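Local atomic coordinates of CrRbcX-IIa (Chlamydomonas reinhardtii, PDB entry 5BS1), a protein that probably acts as a dimeric, all-helical chaperone of the RbcX family that assists assembly of the photosynthetic enzyme Rubisco. Residues Arg31-Gln36 with His80-Arg85; Asp69-Ala74 with Leu84-Val89; Ala20-Phe25 with Glu88-Tyr93; Ala5-Phe8 with Glu14-Ala17. All blocks are in the same frame, centred on the assembly; numbering follows the deposited sequence.

Interaction 1: Arg31-Gln36 with His80-Arg85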
# COMPACT_ATOMS: atom_id res chain seq x y z
N ARG A 31 16.96 -2.01 -0.06
CA ARG A 31 17.59 -1.21 0.98
C ARG A 31 18.40 -2.04 1.93
O ARG A 31 19.50 -1.65 2.31
CB ARG A 31 16.57 -0.40 1.78
CG ARG A 31 15.95 0.74 1.02
CD ARG A 31 15.15 1.58 2.01
NE ARG A 31 16.03 2.45 2.83
CZ ARG A 31 15.91 2.69 4.13
NH1 ARG A 31 16.76 3.52 4.72
NH2 ARG A 31 14.96 2.12 4.86
N VAL A 32 17.86 -3.19 2.34
CA VAL A 32 18.56 -4.13 3.22
C VAL A 32 19.86 -4.58 2.61
O VAL A 32 20.91 -4.54 3.26
CB VAL A 32 17.68 -5.36 3.57
CG1 VAL A 32 18.49 -6.51 4.18
CG2 VAL A 32 16.56 -4.96 4.51
N VAL A 33 19.81 -5.00 1.36
CA VAL A 33 20.98 -5.51 0.68
C VAL A 33 22.00 -4.39 0.48
O VAL A 33 23.19 -4.62 0.63
CB VAL A 33 20.58 -6.23 -0.63
CG1 VAL A 33 21.80 -6.58 -1.49
CG2 VAL A 33 19.82 -7.51 -0.29
N LEU A 34 21.56 -3.20 0.12
CA LEU A 34 22.51 -2.10 -0.08
C LEU A 34 23.29 -1.85 1.21
O LEU A 34 24.51 -1.63 1.17
CB LEU A 34 21.83 -0.83 -0.54
CG LEU A 34 22.74 0.33 -0.99
CD1 LEU A 34 23.60 -0.06 -2.19
CD2 LEU A 34 21.87 1.51 -1.36
N GLU A 35 22.61 -1.85 2.34
CA GLU A 35 23.25 -1.59 3.63
C GLU A 35 24.27 -2.68 3.93
O GLU A 35 25.38 -2.41 4.42
CB GLU A 35 22.19 -1.52 4.73
CG GLU A 35 22.70 -1.22 6.13
CD GLU A 35 21.57 -1.03 7.15
OE1 GLU A 35 21.20 -1.99 7.84
OE2 GLU A 35 21.02 0.09 7.26
N GLN A 36 23.89 -3.92 3.63
CA GLN A 36 24.76 -5.06 3.86
C GLN A 36 26.02 -5.00 3.02
O GLN A 36 27.08 -5.42 3.47
CB GLN A 36 24.00 -6.36 3.61
CG GLN A 36 23.00 -6.62 4.73
CD GLN A 36 22.11 -7.81 4.45
OE1 GLN A 36 22.05 -8.33 3.34
NE2 GLN A 36 21.39 -8.26 5.48
N HIS A 80 23.14 -11.74 -11.83
CA HIS A 80 22.32 -12.85 -11.34
C HIS A 80 22.49 -13.07 -9.84
O HIS A 80 21.51 -13.32 -9.13
CB HIS A 80 22.71 -14.09 -12.14
CG HIS A 80 21.99 -15.34 -11.76
ND1 HIS A 80 22.54 -16.31 -10.96
CD2 HIS A 80 20.76 -15.79 -12.11
CE1 HIS A 80 21.67 -17.29 -10.80
NE2 HIS A 80 20.59 -17.01 -11.50
N ALA A 81 23.71 -13.00 -9.33
CA ALA A 81 23.95 -13.24 -7.91
C ALA A 81 23.21 -12.19 -7.06
O ALA A 81 22.66 -12.50 -6.01
CB ALA A 81 25.42 -13.20 -7.61
N LEU A 82 23.25 -10.96 -7.53
CA LEU A 82 22.56 -9.86 -6.80
C LEU A 82 21.04 -10.12 -6.81
O LEU A 82 20.39 -9.96 -5.78
CB LEU A 82 22.89 -8.54 -7.44
CG LEU A 82 22.10 -7.30 -7.00
CD1 LEU A 82 22.31 -7.07 -5.51
CD2 LEU A 82 22.48 -6.09 -7.85
N ALA A 83 20.50 -10.49 -7.98
CA ALA A 83 19.07 -10.80 -8.06
C ALA A 83 18.68 -11.94 -7.13
O ALA A 83 17.67 -11.83 -6.43
CB ALA A 83 18.65 -11.12 -9.48
N LEU A 84 19.49 -13.01 -7.07
CA LEU A 84 19.19 -14.10 -6.13
C LEU A 84 19.11 -13.61 -4.70
O LEU A 84 18.24 -14.00 -3.94
CB LEU A 84 20.19 -15.23 -6.23
CG LEU A 84 20.23 -16.06 -7.50
CD1 LEU A 84 21.27 -17.16 -7.34
CD2 LEU A 84 18.89 -16.65 -7.88
N ARG A 85 20.05 -12.74 -4.31
CA ARG A 85 20.04 -12.22 -2.96
C ARG A 85 18.81 -11.33 -2.67
O ARG A 85 18.20 -11.46 -1.62
CB ARG A 85 21.32 -11.42 -2.70
CG ARG A 85 21.40 -10.82 -1.31
CD ARG A 85 21.41 -11.86 -0.22
NE ARG A 85 21.52 -11.23 1.10
CZ ARG A 85 21.01 -11.72 2.22
NH1 ARG A 85 20.40 -12.90 2.22
NH2 ARG A 85 21.11 -11.04 3.35
O HOH W 1 23.36 -8.93 1.22
O HOH W 2 19.01 -10.26 5.66

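Interaction 2: Asp69-Ala74 with Leu84-Val89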
# COMPACT_ATOMS: atom_id res chain seq x y z
N ASP A 69 8.66 -7.03 -10.23
CA ASP A 69 9.22 -8.19 -10.97
C ASP A 69 9.88 -7.82 -12.30
O ASP A 69 10.84 -8.47 -12.68
CB ASP A 69 8.15 -9.25 -11.20
CG ASP A 69 7.61 -9.81 -9.89
OD1 ASP A 69 8.35 -9.85 -8.89
OD2 ASP A 69 6.46 -10.26 -9.89
N GLU A 70 9.39 -6.78 -12.96
CA GLU A 70 10.07 -6.24 -14.15
C GLU A 70 11.46 -5.70 -13.76
O GLU A 70 12.46 -5.97 -14.44
CB GLU A 70 9.24 -5.13 -14.79
CG GLU A 70 9.83 -4.60 -16.09
CD GLU A 70 9.00 -3.52 -16.77
OE1 GLU A 70 8.34 -2.71 -16.10
OE2 GLU A 70 9.08 -3.46 -18.01
N TRP A 71 11.48 -4.95 -12.66
CA TRP A 71 12.74 -4.47 -12.07
C TRP A 71 13.67 -5.63 -11.74
O TRP A 71 14.85 -5.62 -12.07
CB TRP A 71 12.42 -3.63 -10.85
CG TRP A 71 13.60 -2.94 -10.20
CD1 TRP A 71 14.10 -1.71 -10.52
CD2 TRP A 71 14.34 -3.40 -9.08
NE1 TRP A 71 15.18 -1.40 -9.70
CE2 TRP A 71 15.33 -2.42 -8.80
CE3 TRP A 71 14.31 -4.56 -8.31
CZ2 TRP A 71 16.24 -2.55 -7.76
CZ3 TRP A 71 15.21 -4.69 -7.27
CH2 TRP A 71 16.16 -3.70 -7.00
N MSE A 72 13.13 -6.67 -11.11
CA MSE A 72 13.95 -7.79 -10.69
C MSE A 72 14.52 -8.53 -11.90
O MSE A 72 15.64 -8.97 -11.86
CB MSE A 72 13.13 -8.74 -9.80
CG MSE A 72 14.00 -9.81 -9.16
SE MSE A 72 15.29 -9.06 -7.89
CE MSE A 72 13.97 -8.74 -6.50
N ALA A 73 13.74 -8.68 -12.96
CA ALA A 73 14.22 -9.35 -14.15
C ALA A 73 15.37 -8.57 -14.78
O ALA A 73 16.32 -9.17 -15.24
CB ALA A 73 13.09 -9.47 -15.15
N ALA A 74 15.26 -7.25 -14.73
CA ALA A 74 16.35 -6.36 -15.20
C ALA A 74 17.60 -6.51 -14.37
O ALA A 74 18.71 -6.58 -14.91
CB ALA A 74 15.88 -4.93 -15.22
N LEU A 84 19.49 -13.01 -7.07
CA LEU A 84 19.19 -14.10 -6.13
C LEU A 84 19.11 -13.61 -4.70
O LEU A 84 18.24 -14.00 -3.94
CB LEU A 84 20.19 -15.23 -6.23
CG LEU A 84 20.23 -16.06 -7.50
CD1 LEU A 84 21.27 -17.16 -7.34
CD2 LEU A 84 18.89 -16.65 -7.88
N ARG A 85 20.05 -12.74 -4.31
CA ARG A 85 20.04 -12.22 -2.96
C ARG A 85 18.81 -11.33 -2.67
O ARG A 85 18.20 -11.46 -1.62
CB ARG A 85 21.32 -11.42 -2.70
CG ARG A 85 21.40 -10.82 -1.31
CD ARG A 85 21.41 -11.86 -0.22
NE ARG A 85 21.52 -11.23 1.10
CZ ARG A 85 21.01 -11.72 2.22
NH1 ARG A 85 20.40 -12.90 2.22
NH2 ARG A 85 21.11 -11.04 3.35
N LEU A 86 18.47 -10.47 -3.61
CA LEU A 86 17.31 -9.58 -3.45
C LEU A 86 16.04 -10.43 -3.36
O LEU A 86 15.16 -10.11 -2.57
CB LEU A 86 17.21 -8.62 -4.62
CG LEU A 86 18.27 -7.53 -4.67
CD1 LEU A 86 18.31 -6.89 -6.05
CD2 LEU A 86 18.04 -6.50 -3.57
N MSE A 87 15.96 -11.47 -4.18
CA MSE A 87 14.80 -12.41 -4.15
C MSE A 87 14.68 -13.11 -2.82
O MSE A 87 13.60 -13.21 -2.28
CB MSE A 87 14.92 -13.43 -5.28
CG MSE A 87 14.44 -12.73 -6.53
SE MSE A 87 14.19 -13.86 -8.12
CE MSE A 87 16.10 -13.73 -8.30
N GLU A 88 15.81 -13.58 -2.28
CA GLU A 88 15.84 -14.26 -1.00
C GLU A 88 15.31 -13.32 0.10
O GLU A 88 14.52 -13.71 0.95
CB GLU A 88 17.29 -14.72 -0.70
CG GLU A 88 17.60 -15.24 0.69
CD GLU A 88 19.05 -15.75 0.82
OE1 GLU A 88 20.01 -15.09 0.32
OE2 GLU A 88 19.25 -16.83 1.41
N VAL A 89 15.84 -12.10 0.10
CA VAL A 89 15.52 -11.14 1.16
C VAL A 89 14.03 -10.74 1.09
O VAL A 89 13.36 -10.66 2.12
CB VAL A 89 16.48 -9.93 1.13
CG1 VAL A 89 16.04 -8.84 2.09
CG2 VAL A 89 17.89 -10.38 1.49

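Interaction 3: Ala20-Phe25 with Glu88-Tyr93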
# COMPACT_ATOMS: atom_id res chain seq x y z
N ALA A 20 0.88 -3.87 -4.41
CA ALA A 20 1.59 -2.72 -3.85
C ALA A 20 2.55 -3.17 -2.76
O ALA A 20 3.69 -2.69 -2.67
CB ALA A 20 0.60 -1.72 -3.30
N LEU A 21 2.10 -4.08 -1.91
CA LEU A 21 2.97 -4.63 -0.84
C LEU A 21 4.16 -5.36 -1.44
O LEU A 21 5.29 -5.23 -0.97
CB LEU A 21 2.22 -5.56 0.11
CG LEU A 21 1.26 -4.89 1.08
CD1 LEU A 21 0.39 -5.93 1.72
CD2 LEU A 21 1.99 -4.07 2.13
N ARG A 22 3.93 -6.12 -2.52
CA ARG A 22 5.02 -6.83 -3.17
C ARG A 22 6.09 -5.86 -3.63
O ARG A 22 7.29 -6.13 -3.49
CB ARG A 22 4.48 -7.67 -4.34
CG ARG A 22 3.70 -8.91 -3.85
CD ARG A 22 3.66 -10.05 -4.86
NE ARG A 22 5.04 -10.34 -5.18
CZ ARG A 22 5.62 -10.32 -6.37
NH1 ARG A 22 6.95 -10.42 -6.42
NH2 ARG A 22 4.90 -10.26 -7.50
N SER A 23 5.68 -4.74 -4.21
CA SER A 23 6.64 -3.70 -4.64
C SER A 23 7.35 -3.11 -3.45
O SER A 23 8.58 -2.89 -3.45
CB SER A 23 5.99 -2.58 -5.45
OG SER A 23 5.60 -3.04 -6.71
N LEU A 24 6.60 -2.83 -2.38
CA LEU A 24 7.21 -2.34 -1.14
C LEU A 24 8.28 -3.30 -0.62
O LEU A 24 9.38 -2.90 -0.23
CB LEU A 24 6.14 -2.08 -0.09
CG LEU A 24 6.65 -1.66 1.29
CD1 LEU A 24 7.37 -0.32 1.23
CD2 LEU A 24 5.54 -1.63 2.33
N PHE A 25 7.99 -4.59 -0.61
CA PHE A 25 8.89 -5.60 -0.09
C PHE A 25 10.15 -5.70 -0.94
O PHE A 25 11.25 -5.90 -0.42
CB PHE A 25 8.20 -6.96 0.05
CG PHE A 25 6.99 -6.97 0.98
CD1 PHE A 25 6.76 -5.99 1.95
CD2 PHE A 25 6.12 -8.03 0.91
CE1 PHE A 25 5.64 -6.05 2.78
CE2 PHE A 25 5.00 -8.08 1.73
CZ PHE A 25 4.77 -7.10 2.68
N GLU A 88 15.81 -13.58 -2.28
CA GLU A 88 15.84 -14.26 -1.00
C GLU A 88 15.31 -13.32 0.10
O GLU A 88 14.52 -13.71 0.95
CB GLU A 88 17.29 -14.72 -0.70
CG GLU A 88 17.60 -15.24 0.69
CD GLU A 88 19.05 -15.75 0.82
OE1 GLU A 88 20.01 -15.09 0.32
OE2 GLU A 88 19.25 -16.83 1.41
N VAL A 89 15.84 -12.10 0.10
CA VAL A 89 15.52 -11.14 1.16
C VAL A 89 14.03 -10.74 1.09
O VAL A 89 13.36 -10.66 2.12
CB VAL A 89 16.48 -9.93 1.13
CG1 VAL A 89 16.04 -8.84 2.09
CG2 VAL A 89 17.89 -10.38 1.49
N ARG A 90 13.51 -10.47 -0.10
CA ARG A 90 12.12 -10.04 -0.19
C ARG A 90 11.15 -11.18 0.18
O ARG A 90 10.08 -10.92 0.72
CB ARG A 90 11.77 -9.43 -1.55
CG ARG A 90 11.57 -10.42 -2.68
CD ARG A 90 11.26 -9.71 -3.98
NE ARG A 90 11.04 -10.64 -5.07
CZ ARG A 90 10.51 -10.32 -6.26
NH1 ARG A 90 10.15 -9.08 -6.53
NH2 ARG A 90 10.38 -11.25 -7.20
N GLU A 91 11.56 -12.43 -0.05
CA GLU A 91 10.77 -13.58 0.34
C GLU A 91 10.85 -13.79 1.86
O GLU A 91 9.81 -14.02 2.52
CB GLU A 91 11.24 -14.83 -0.43
CG GLU A 91 10.38 -16.06 -0.14
CD GLU A 91 10.56 -17.20 -1.15
OE1 GLU A 91 11.04 -17.01 -2.30
OE2 GLU A 91 10.15 -18.33 -0.81
N ALA A 92 12.05 -13.67 2.42
CA ALA A 92 12.21 -13.77 3.86
C ALA A 92 11.41 -12.70 4.58
O ALA A 92 10.83 -12.95 5.63
CB ALA A 92 13.68 -13.68 4.25
N TYR A 93 11.29 -11.53 3.96
CA TYR A 93 10.64 -10.38 4.57
C TYR A 93 9.15 -10.64 4.78
O TYR A 93 8.55 -10.07 5.68
CB TYR A 93 10.88 -9.07 3.78
CG TYR A 93 10.41 -7.87 4.52
CD1 TYR A 93 9.33 -7.12 4.07
CD2 TYR A 93 11.02 -7.50 5.70
CE1 TYR A 93 8.91 -6.00 4.74
CE2 TYR A 93 10.58 -6.40 6.42
CZ TYR A 93 9.52 -5.67 5.94
OH TYR A 93 9.05 -4.59 6.69

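Interaction 4: Ala5-Phe8 with Glu14-Ala17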
# COMPACT_ATOMS: atom_id res chain seq x y z
N ALA A 5 -3.74 2.70 -7.98
CA ALA A 5 -3.07 2.64 -9.27
C ALA A 5 -2.27 1.37 -9.52
O ALA A 5 -1.73 1.19 -10.62
CB ALA A 5 -2.15 3.84 -9.43
N ASP A 6 -2.11 0.53 -8.50
CA ASP A 6 -1.39 -0.74 -8.62
C ASP A 6 -2.23 -1.86 -9.23
O ASP A 6 -3.46 -1.75 -9.38
CB ASP A 6 -0.76 -1.16 -7.27
CG ASP A 6 0.65 -0.53 -7.08
OD1 ASP A 6 0.95 0.54 -7.64
OD2 ASP A 6 1.48 -1.14 -6.40
N SER A 7 -1.53 -2.92 -9.65
CA SER A 7 -2.16 -4.04 -10.35
C SER A 7 -2.92 -3.52 -11.57
O SER A 7 -2.48 -2.58 -12.26
CB SER A 7 -3.07 -4.80 -9.38
OG SER A 7 -3.59 -6.03 -9.90
N PHE A 8 -4.02 -4.17 -11.88
CA PHE A 8 -4.76 -3.85 -13.11
C PHE A 8 -6.08 -3.20 -12.78
O PHE A 8 -6.64 -3.41 -11.72
CB PHE A 8 -4.93 -5.11 -13.95
CG PHE A 8 -5.68 -6.23 -13.27
CD1 PHE A 8 -5.00 -7.22 -12.59
CD2 PHE A 8 -7.05 -6.34 -13.38
CE1 PHE A 8 -5.67 -8.26 -12.01
CE2 PHE A 8 -7.73 -7.37 -12.78
CZ PHE A 8 -7.04 -8.34 -12.08
N GLU A 14 -8.13 -5.59 -2.43
CA GLU A 14 -7.25 -6.56 -1.80
C GLU A 14 -6.08 -6.94 -2.72
O GLU A 14 -4.91 -7.01 -2.27
CB GLU A 14 -8.03 -7.81 -1.39
CG GLU A 14 -8.96 -7.61 -0.20
CD GLU A 14 -10.36 -7.19 -0.56
OE1 GLU A 14 -10.63 -6.81 -1.72
OE2 GLU A 14 -11.23 -7.20 0.33
N ARG A 15 -6.36 -7.18 -3.99
CA ARG A 15 -5.30 -7.52 -4.92
C ARG A 15 -4.39 -6.33 -5.18
O ARG A 15 -3.17 -6.47 -5.25
CB ARG A 15 -5.88 -8.03 -6.22
CG ARG A 15 -4.80 -8.35 -7.22
CD ARG A 15 -5.20 -9.17 -8.45
NE ARG A 15 -3.93 -9.46 -9.05
CZ ARG A 15 -3.15 -10.48 -8.72
NH1 ARG A 15 -1.94 -10.55 -9.22
NH2 ARG A 15 -3.60 -11.45 -7.90
N LYS A 16 -4.97 -5.16 -5.35
CA LYS A 16 -4.17 -3.95 -5.50
C LYS A 16 -3.23 -3.77 -4.32
O LYS A 16 -2.05 -3.49 -4.53
CB LYS A 16 -5.06 -2.72 -5.69
CG LYS A 16 -5.81 -2.72 -7.00
CD LYS A 16 -6.52 -1.39 -7.23
CE LYS A 16 -7.22 -1.39 -8.58
NZ LYS A 16 -8.08 -0.19 -8.70
N ALA A 17 -3.73 -3.96 -3.11
CA ALA A 17 -2.91 -3.84 -1.91
C ALA A 17 -1.81 -4.89 -1.91
O ALA A 17 -0.67 -4.57 -1.58
CB ALA A 17 -3.77 -3.94 -0.67
O HOH W 3 -1.72 -8.08 -10.87

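Interaction 1: Arg31-Gln36 with His80-Arg85
Arg85 meets Gln36 edge on: its NH2 donates to Gln36 OE1 at 2.9 Å, and the N-H...O angle of 168° makes the bond nearly straight. The amide and the guanidinium are almost coplanar, 12° apart, although the two chains arrive at about a right angle. Water 1 tightens the pairing, donating a hydrogen bond to Gln36 OE1 at 2.6 Å and accepting one from Arg85 NE, so two donors grip that oxygen. Water 2 accepts from Gln36 NE2 and, weakly, from Arg85 NH2, tying the second amide atom to the same arginine. Alongside this polar pairing the contact is apolar. Val33 CG2 rests 3.8 Å from Arg85 CG, while the other branch, CG1, lies 4.1 Å from Leu82 CD1; beta-branching lets one short residue serve two neighbours. Arg85 leaves its helix with CG opposite the backbone N and then turns about CB-CG (chi2 63°), which brings a methylene to Val33 and carries the charged end on to Gln36. Just under one helical turn further along, Glu88 holds Arg85 NH1 in a salt bridge and helps fix the guanidinium. With an alanine here, Gln36 OE1 would probably lose its direct donor, Glu88 its charged mate and Val33 the methylene beside it. Val33 also packs on Leu86 and Val89, and on Leu55 of helix 46-59. Helices 13-38 and 80-96, their local axes 11.2 Å apart, thus meet through an apolar centre with a hydrated polar margin, as expected where two amphipathic helices pair in an all-alpha bundle.

Interaction 2: Asp69-Ala74 with Leu84-Val89
This is a buried, wholly apolar contact between consecutive helices, 69-78 and 80-96, which the chain folds back on each other as a helical hairpin. Their local axes come within 10.7 Å and their directions differ by 147°. Met72, present as selenomethionine, has the largest share. Its chain bends twice beyond CG (chi2 66°, chi3 76°), curling the terminal methyl in against Leu86, with Met72 CE 3.7 Å from Leu86 CB. Nearer its root, Met72 CG lies 4.0 Å from CG of Met87, also selenomethionine, so that its chain spans two successive residues of the other helix. Trp71 reaches across with its six-membered ring, CH2 lying 4.0 Å from Leu86 CD1, the two side chains meeting at about a right angle. The polar corner of that indole is used separately, Trp71 NE1 donating to Phe58 O. Leu117 and Met118 of the second subunit pack on Met72 and Met87 respectively, extending the apolar layer into the dimer interface. With no hydrogen bond across the segments, fit depends on shape: unbranched, easily bent methionine chains can follow the contours of the facing residues, and the large indole lets Trp71 reach across to Leu86.

Interaction 3: Ala20-Phe25 with Glu88-Tyr93
Tyr93 turns the CD1-CE1 edge of its ring toward the face of Phe25 in an offset edge-to-face pair, the centroids 5.3 Å apart and the planes at 73°. Tyr93 CD1 and CE1 both lie 3.5 Å from Phe25 CD1. Aromatic residues suit this place, since each ring fills space between the helices while the partly positive C-H rim of one meets the electron-rich face of the other. Here helix 13-38 crosses helix 80-96 near the centre of the chain, within the RbcX helical bundle; the CA atoms of Phe25 and Arg90 are only 5.5 Å apart, and Phe25 O touches Arg90 CB at 3.7 Å. Arg90 places CG between its backbone N and carbonyl carbon (chi1 77°) and then runs out straight toward Arg22. Arg22 NH1 lies over one face of the Arg90 guanidinium, 3.5 Å from Arg90 NH1, the two planes steeply turned. Both cations are gathered by one carboxylate: Asp69 OD2 takes a salt bridge from Arg22 NH2, and Asp69 OD1 one from Arg90 NH2. Their long, many-donor side chains also reach the second subunit, Arg22 NE bonding to its Thr110 and Arg90 NH2 to its Asn114.

Interaction 4: Ala5-Phe8 with Glu14-Ala17
The Phe8 ring and the Arg15 guanidinium are inclined by 25° and meet obliquely, Phe8 CE1 lying 3.6 Å from Arg15 NE. Water 3 sits in the plane of both groups, at the edge of each. Ser7 OG also lies at the guanidinium edge and is linked to it through this water, which is 2.9 Å from Ser7 OG and accepts from Arg15 NH1 at 3.0 Å; the short serine leaves room for it between loop and helix. Arg15 has two modelled conformers, so its contacts, including a salt bridge from NH2 to Glu109 of the second subunit, are probably partial. Lys16 works differently: fully extended, with CG opposite its carbonyl carbon (chi1 -68°), it runs beside the loop backbone. Its CG is 3.5 Å from Asp6 O and its CE 3.8 Å from Phe8 O, while NZ bonds to Pro4 O. An alanine in its place would probably leave Pro4 O without its ammonium partner and open a gap beside the Asp6 and Phe8 carbonyls. Residues 5-8 lie back along the first turns of helix 13-38, Ser7 reaching Val19 and Asp6 reaching Ala20, while helix 99-121 of the second subunit packs on Arg15 and Ala17.

Interaction 4 closes first along the chain, at the start of helix 13-38; interactions 3 and 1 then join successive parts of that helix to helix 80-96, with interaction 1 nested inside the loop closed by interaction 3. Interaction 2 adds helix 69-78 to the same helix 80-96. Centres of interactions 1 and 2 are about 8 Å apart and those of 2 and 3 about 10 Å, forming one continuous block of contacts around helix 80-96. Interaction 4 lies about 26 Å from interaction 1, centre to centre, across the chain's middle. All four also touch the second subunit, so folding of the chain and dimerisation are probably linked.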